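Local coordinates for cupin 2, conserved barrel domain protein (Shewanella frigidimarina NCIMB 400, PDB 3D82), which binds a nickel ion in a small cupin barrel and probably has a metal-dependent function, at the interface of chains A and B. Residues are numbered along the deposited sequence; one frame, centred on the assembly and turned at random. Chains: chain A/B, Cupin 2, conserved barrel domain protein.

Contacts 1 and 2 are two patches of one two-fold interface, the centres of their C-alpha atoms about 13 Å apart. Strands 23-28, 31-39 and 76-80 supply residues to both, as do strand 93-101 of chain A and strand 52-56 of chain A with its chain B counterpart 52-58. The pairing of residues 33 and 77 recurs with the chains exchanged: B:Phe33 receives the methyl of A:Met77 in contact 1, A:Phe33 that of B:Met77 in contact 2. Contact 1 is apolar packing without hydrogen bonds, whereas contact 2 adds backbone pairing by the N-terminal segment. Such reciprocal packing is consistent with a dimer, although the deposited assembly alone does not prove one in solution.

Contact 1: the interface of chains A and B. Residues chain A 28, 31, 51, 53, 77, 79, 99-100; chain B 27-28, 33.
B:Met28, a selenomethionine, reaches between A:Val53, A:Ile99 and A:Tyr31, and this packing accounts for much of the patch. Its CG is anti to the backbone N (chi1 171°), and the bend at chi3 turns the terminal methyl toward the tyrosine. There CE lies 3.6 Å from A:Tyr31 CE2, the two side chains running antiparallel alongside one another. The selenium sits 3.7 Å from A:Val53 CG2, the two side chains crossing at about a right angle; it also comes 3.5 Å from A:Ile99 O, a contact that is not a hydrogen bond.

The aromatic contacts centre on B:Phe33. Over one ring face stands the methyl CE of A:Met77, 4.0 Å from the ring centroid, a CH-pi contact. At the ring's edge and in its plane lies A:Ile99 CD1, 3.8 Å from B:Phe33 CE2, while A:Val53 CG2 meets CZ tip to tip at 3.8 Å. An alanine here would probably open a gap between these three side chains and leave the A:Met77 methyl without its aromatic face.

A backbone oxygen meets a methyl where A:Val79 CG1 lies 3.4 Å from B:Glu27 O. Within this patch no polar pair is close enough across the boundary to hydrogen-bond, so the patch rests on apolar packing. It joins the two barrels through apolar side chains and probably supports dimer assembly.

Contact 2: the interface of chains A and B. Residues chain A 7, 9, 25-26, 33, 97; chain B 55, 75-77.
B:Met77, a selenomethionine, buries 88 Å² against chain A, and its backbone and side chain both take part. An antiparallel beta bridge pairs it with A:Ile7: A:Ile7 N donates to B:Met77 O at 2.9 Å, almost straight at the hydrogen (173°), and B:Met77 N returns a bond to A:Ile7 O at 2.8 Å. The side chain starts from the crowded position between backbone N and carbonyl carbon (chi1 64°), then bends at chi3. The side chains of B:Met77 and A:Phe9 cross at about a right angle, with CG and selenium against the CE1 and CZ end of the ring, the selenium 3.7 Å from CE1. Beyond it, the methyl CE lies 4.0 Å above the plane of the A:Phe33 ring, over its centre, and touches A:Ala26 CB at 3.7 Å.

A:Phe9, with 65 Å² hidden, is held by a backbone bond and packed at its ring. Its backbone N donates to B:Gly75 O at 3.1 Å, the donor tilted 19° from the carbonyl plane, and its ring passes beside the glycine. At the ring's in-plane edge sits B:Ile55 CG2, 3.9 Å from CE2.

B:Ile55 hides 26 Å² and also turns its CD1 tip to tip toward the methyl of A:Met97.

In the fold, strand 7-8 and the start of helix 9-14 of chain A lie along the beginning of strand 76-80 of chain B, extending its pairing across the boundary, while strands 23-28 and 31-39 of chain A pack against the B:Met77 side chain and strand 93-101 meets B:Ile55.

Contact 1: the interface of chains A and B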
loop_
_atom_site.group_PDB
_atom_site.type_symbol
_atom_site.label_atom_id
_atom_site.label_comp_id
_atom_site.label_asym_id
_atom_site.label_seq_id
_atom_site.Cartn_x
_atom_site.Cartn_y
_atom_site.Cartn_z
HETATM N N MSE A 28 -0.035 -5.051 10.039
HETATM C CA MSE A 28 1.432 -5.072 9.990
HETATM C C MSE A 28 1.896 -4.439 11.295
HETATM O O MSE A 28 1.780 -3.231 11.459
HETATM C CB MSE A 28 1.938 -4.252 8.800
HETATM C CG MSE A 28 3.462 -4.075 8.741
HETATM SE SE MSE A 28 3.917 -2.749 7.391
HETATM C CE MSE A 28 3.042 -1.152 8.032
ATOM N N TYR A 31 -0.019 -1.503 12.875
ATOM C CA TYR A 31 -0.661 -0.746 11.794
ATOM C C TYR A 31 -1.763 -1.580 11.141
ATOM O O TYR A 31 -1.761 -2.813 11.214
ATOM C CB TYR A 31 0.370 -0.298 10.746
ATOM C CG TYR A 31 1.193 0.877 11.180
ATOM C CD1 TYR A 31 2.137 0.760 12.215
ATOM C CD2 TYR A 31 1.041 2.131 10.555
ATOM C CE1 TYR A 31 2.892 1.879 12.632
ATOM C CE2 TYR A 31 1.808 3.240 10.952
ATOM C CZ TYR A 31 2.729 3.105 11.978
ATOM O OH TYR A 31 3.442 4.195 12.369
ATOM N N ASP A 51 1.022 10.306 10.902
ATOM C CA ASP A 51 0.859 10.512 9.467
ATOM C C ASP A 51 -0.243 9.505 9.028
ATOM O O ASP A 51 -0.492 8.516 9.708
ATOM C CB ASP A 51 2.108 10.192 8.673
ATOM C CG ASP A 51 3.291 11.064 9.036
ATOM O OD1 ASP A 51 3.115 12.189 9.544
ATOM O OD2 ASP A 51 4.410 10.583 8.802
ATOM N N VAL A 53 -1.712 7.578 5.336
ATOM C CA VAL A 53 -1.511 7.302 3.923
ATOM C C VAL A 53 -2.829 7.010 3.217
ATOM O O VAL A 53 -3.650 6.280 3.737
ATOM C CB VAL A 53 -0.505 6.134 3.722
ATOM C CG1 VAL A 53 -0.453 5.664 2.231
ATOM C CG2 VAL A 53 0.897 6.572 4.201
HETATM N N MSE A 77 -0.586 7.783 -4.532
HETATM C CA MSE A 77 -0.671 7.895 -3.080
HETATM C C MSE A 77 -0.171 9.243 -2.574
HETATM O O MSE A 77 0.598 9.968 -3.262
HETATM C CB MSE A 77 0.119 6.774 -2.365
HETATM C CG MSE A 77 1.621 6.786 -2.565
HETATM SE SE MSE A 77 2.599 5.524 -1.455
HETATM C CE MSE A 77 2.470 6.456 0.280
ATOM N N VAL A 79 0.888 11.047 1.550
ATOM C CA VAL A 79 1.042 10.932 2.999
ATOM C C VAL A 79 0.557 12.236 3.632
ATOM O O VAL A 79 1.114 13.281 3.353
ATOM C CB VAL A 79 2.526 10.711 3.407
ATOM C CG1 VAL A 79 2.632 10.552 4.912
ATOM C CG2 VAL A 79 3.120 9.498 2.676
ATOM N N ILE A 99 -3.709 3.541 5.340
ATOM C CA ILE A 99 -2.760 2.839 6.185
ATOM C C ILE A 99 -2.387 3.791 7.310
ATOM O O ILE A 99 -1.999 4.946 7.060
ATOM C CB ILE A 99 -1.489 2.382 5.427
ATOM C CG1 ILE A 99 -1.838 1.639 4.121
ATOM C CG2 ILE A 99 -0.625 1.476 6.348
ATOM C CD1 ILE A 99 -0.623 1.337 3.239
ATOM N N GLU A 100 -2.532 3.316 8.537
ATOM C CA GLU A 100 -2.237 4.102 9.729
ATOM C C GLU A 100 -2.212 3.195 10.966
ATOM O O GLU A 100 -2.746 2.073 10.905
ATOM C CB GLU A 100 -3.302 5.213 9.899
ATOM C CG GLU A 100 -4.754 4.701 10.112
ATOM C CD GLU A 100 -5.785 5.837 10.017
ATOM O OE1 GLU A 100 -5.382 7.032 9.973
ATOM O OE2 GLU A 100 -6.993 5.532 9.990
ATOM N N GLU B 27 7.542 8.070 3.179
ATOM C CA GLU B 27 7.647 7.763 4.591
ATOM C C GLU B 27 6.351 8.082 5.319
ATOM O O GLU B 27 5.733 9.112 5.047
ATOM C CB GLU B 27 8.782 8.555 5.228
ATOM C CG GLU B 27 10.134 8.100 4.738
ATOM C CD GLU B 27 11.279 8.579 5.608
ATOM O OE1 GLU B 27 11.149 9.648 6.254
ATOM O OE2 GLU B 27 12.306 7.864 5.649
HETATM N N MSE B 28 5.966 7.183 6.231
HETATM C CA MSE B 28 4.812 7.307 7.099
HETATM C C MSE B 28 5.336 7.044 8.517
HETATM O O MSE B 28 5.668 5.897 8.850
HETATM C CB MSE B 28 3.766 6.269 6.728
HETATM C CG MSE B 28 2.593 6.142 7.696
HETATM SE SE MSE B 28 1.492 4.594 7.281
HETATM C CE MSE B 28 2.857 3.135 7.535
ATOM N N PHE B 33 7.945 3.200 2.351
ATOM C CA PHE B 33 7.276 2.584 1.206
ATOM C C PHE B 33 8.368 2.504 0.161
ATOM O O PHE B 33 8.987 3.533 -0.182
ATOM C CB PHE B 33 6.123 3.458 0.715
ATOM C CG PHE B 33 4.933 3.437 1.617
ATOM C CD1 PHE B 33 4.966 4.088 2.848
ATOM C CD2 PHE B 33 3.759 2.789 1.238
ATOM C CE1 PHE B 33 3.882 4.055 3.690
ATOM C CE2 PHE B 33 2.656 2.756 2.082
ATOM C CZ PHE B 33 2.727 3.394 3.316
#

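Contact 2: the interface of chains A and B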
loop_
_atom_site.group_PDB
_atom_site.type_symbol
_atom_site.label_atom_id
_atom_site.label_comp_id
_atom_site.label_asym_id
_atom_site.label_seq_id
_atom_site.Cartn_x
_atom_site.Cartn_y
_atom_site.Cartn_z
ATOM N N ILE A 7 -4.242 -11.543 0.132
ATOM C CA ILE A 7 -5.351 -10.574 0.069
ATOM C C ILE A 7 -5.450 -9.983 -1.324
ATOM O O ILE A 7 -4.494 -9.382 -1.796
ATOM C CB ILE A 7 -5.144 -9.378 1.059
ATOM C CG1 ILE A 7 -5.021 -9.849 2.519
ATOM C CG2 ILE A 7 -6.228 -8.304 0.895
ATOM C CD1 ILE A 7 -3.606 -9.644 3.101
ATOM N N PHE A 9 -7.331 -7.168 -3.443
ATOM C CA PHE A 9 -8.070 -5.916 -3.206
ATOM C C PHE A 9 -9.465 -5.919 -3.823
ATOM O O PHE A 9 -10.403 -5.549 -3.134
ATOM C CB PHE A 9 -7.284 -4.687 -3.645
ATOM C CG PHE A 9 -5.919 -4.584 -3.020
ATOM C CD1 PHE A 9 -5.778 -4.594 -1.630
ATOM C CD2 PHE A 9 -4.783 -4.447 -3.809
ATOM C CE1 PHE A 9 -4.511 -4.491 -1.029
ATOM C CE2 PHE A 9 -3.506 -4.330 -3.210
ATOM C CZ PHE A 9 -3.393 -4.350 -1.811
ATOM N N ILE A 25 -8.330 -4.873 6.264
ATOM C CA ILE A 25 -7.980 -6.079 5.474
ATOM C C ILE A 25 -6.671 -6.753 5.897
ATOM O O ILE A 25 -6.441 -7.913 5.557
ATOM C CB ILE A 25 -7.975 -5.831 3.948
ATOM C CG1 ILE A 25 -6.987 -4.743 3.526
ATOM C CG2 ILE A 25 -9.398 -5.520 3.457
ATOM C CD1 ILE A 25 -6.771 -4.716 2.059
ATOM N N ALA A 26 -5.804 -6.036 6.601
ATOM C CA ALA A 26 -4.538 -6.610 7.045
ATOM C C ALA A 26 -3.961 -5.820 8.191
ATOM O O ALA A 26 -4.362 -4.677 8.435
ATOM C CB ALA A 26 -3.550 -6.654 5.886
ATOM N N PHE A 33 -4.268 -1.859 7.447
ATOM C CA PHE A 33 -4.525 -1.525 6.039
ATOM C C PHE A 33 -6.038 -1.598 5.983
ATOM O O PHE A 33 -6.606 -2.616 6.363
ATOM C CB PHE A 33 -3.903 -2.546 5.087
ATOM C CG PHE A 33 -2.401 -2.475 5.038
ATOM C CD1 PHE A 33 -1.634 -2.900 6.121
ATOM C CD2 PHE A 33 -1.755 -1.988 3.904
ATOM C CE1 PHE A 33 -0.245 -2.805 6.099
ATOM C CE2 PHE A 33 -0.344 -1.913 3.858
ATOM C CZ PHE A 33 0.399 -2.308 4.976
HETATM N N MSE A 97 -7.491 2.912 -0.150
HETATM C CA MSE A 97 -6.855 2.182 0.910
HETATM C C MSE A 97 -6.165 3.204 1.812
HETATM O O MSE A 97 -5.488 4.106 1.323
HETATM C CB MSE A 97 -5.847 1.132 0.407
HETATM C CG MSE A 97 -5.271 0.325 1.569
HETATM SE SE MSE A 97 -4.521 -1.360 1.091
HETATM C CE MSE A 97 -2.963 -0.681 0.255
ATOM N N ILE B 55 3.154 -5.956 -1.678
ATOM C CA ILE B 55 2.022 -5.606 -2.548
ATOM C C ILE B 55 2.546 -5.776 -3.982
ATOM O O ILE B 55 3.569 -5.174 -4.331
ATOM C CB ILE B 55 1.515 -4.148 -2.354
ATOM C CG1 ILE B 55 1.086 -3.900 -0.905
ATOM C CG2 ILE B 55 0.317 -3.822 -3.318
ATOM C CD1 ILE B 55 0.622 -2.479 -0.647
ATOM N N GLY B 75 -2.399 -6.449 -7.776
ATOM C CA GLY B 75 -3.582 -6.146 -6.951
ATOM C C GLY B 75 -3.793 -7.105 -5.792
ATOM O O GLY B 75 -4.932 -7.299 -5.339
ATOM N N GLU B 76 -2.700 -7.719 -5.323
ATOM C CA GLU B 76 -2.736 -8.638 -4.191
ATOM C C GLU B 76 -1.599 -8.318 -3.259
ATOM O O GLU B 76 -0.574 -7.789 -3.694
ATOM C CB GLU B 76 -2.694 -10.122 -4.613
ATOM C CG GLU B 76 -3.806 -10.522 -5.598
ATOM C CD GLU B 76 -3.919 -12.035 -5.819
ATOM O OE1 GLU B 76 -2.878 -12.729 -5.836
ATOM O OE2 GLU B 76 -5.062 -12.514 -6.001
HETATM N N MSE B 77 -1.808 -8.595 -1.972
HETATM C CA MSE B 77 -0.791 -8.374 -0.943
HETATM C C MSE B 77 -0.706 -9.520 0.046
HETATM O O MSE B 77 -1.631 -10.345 0.155
HETATM C CB MSE B 77 -1.023 -7.046 -0.170
HETATM C CG MSE B 77 -2.297 -6.959 0.656
HETATM SE SE MSE B 77 -2.409 -5.400 1.821
HETATM C CE MSE B 77 -1.073 -5.997 3.209
#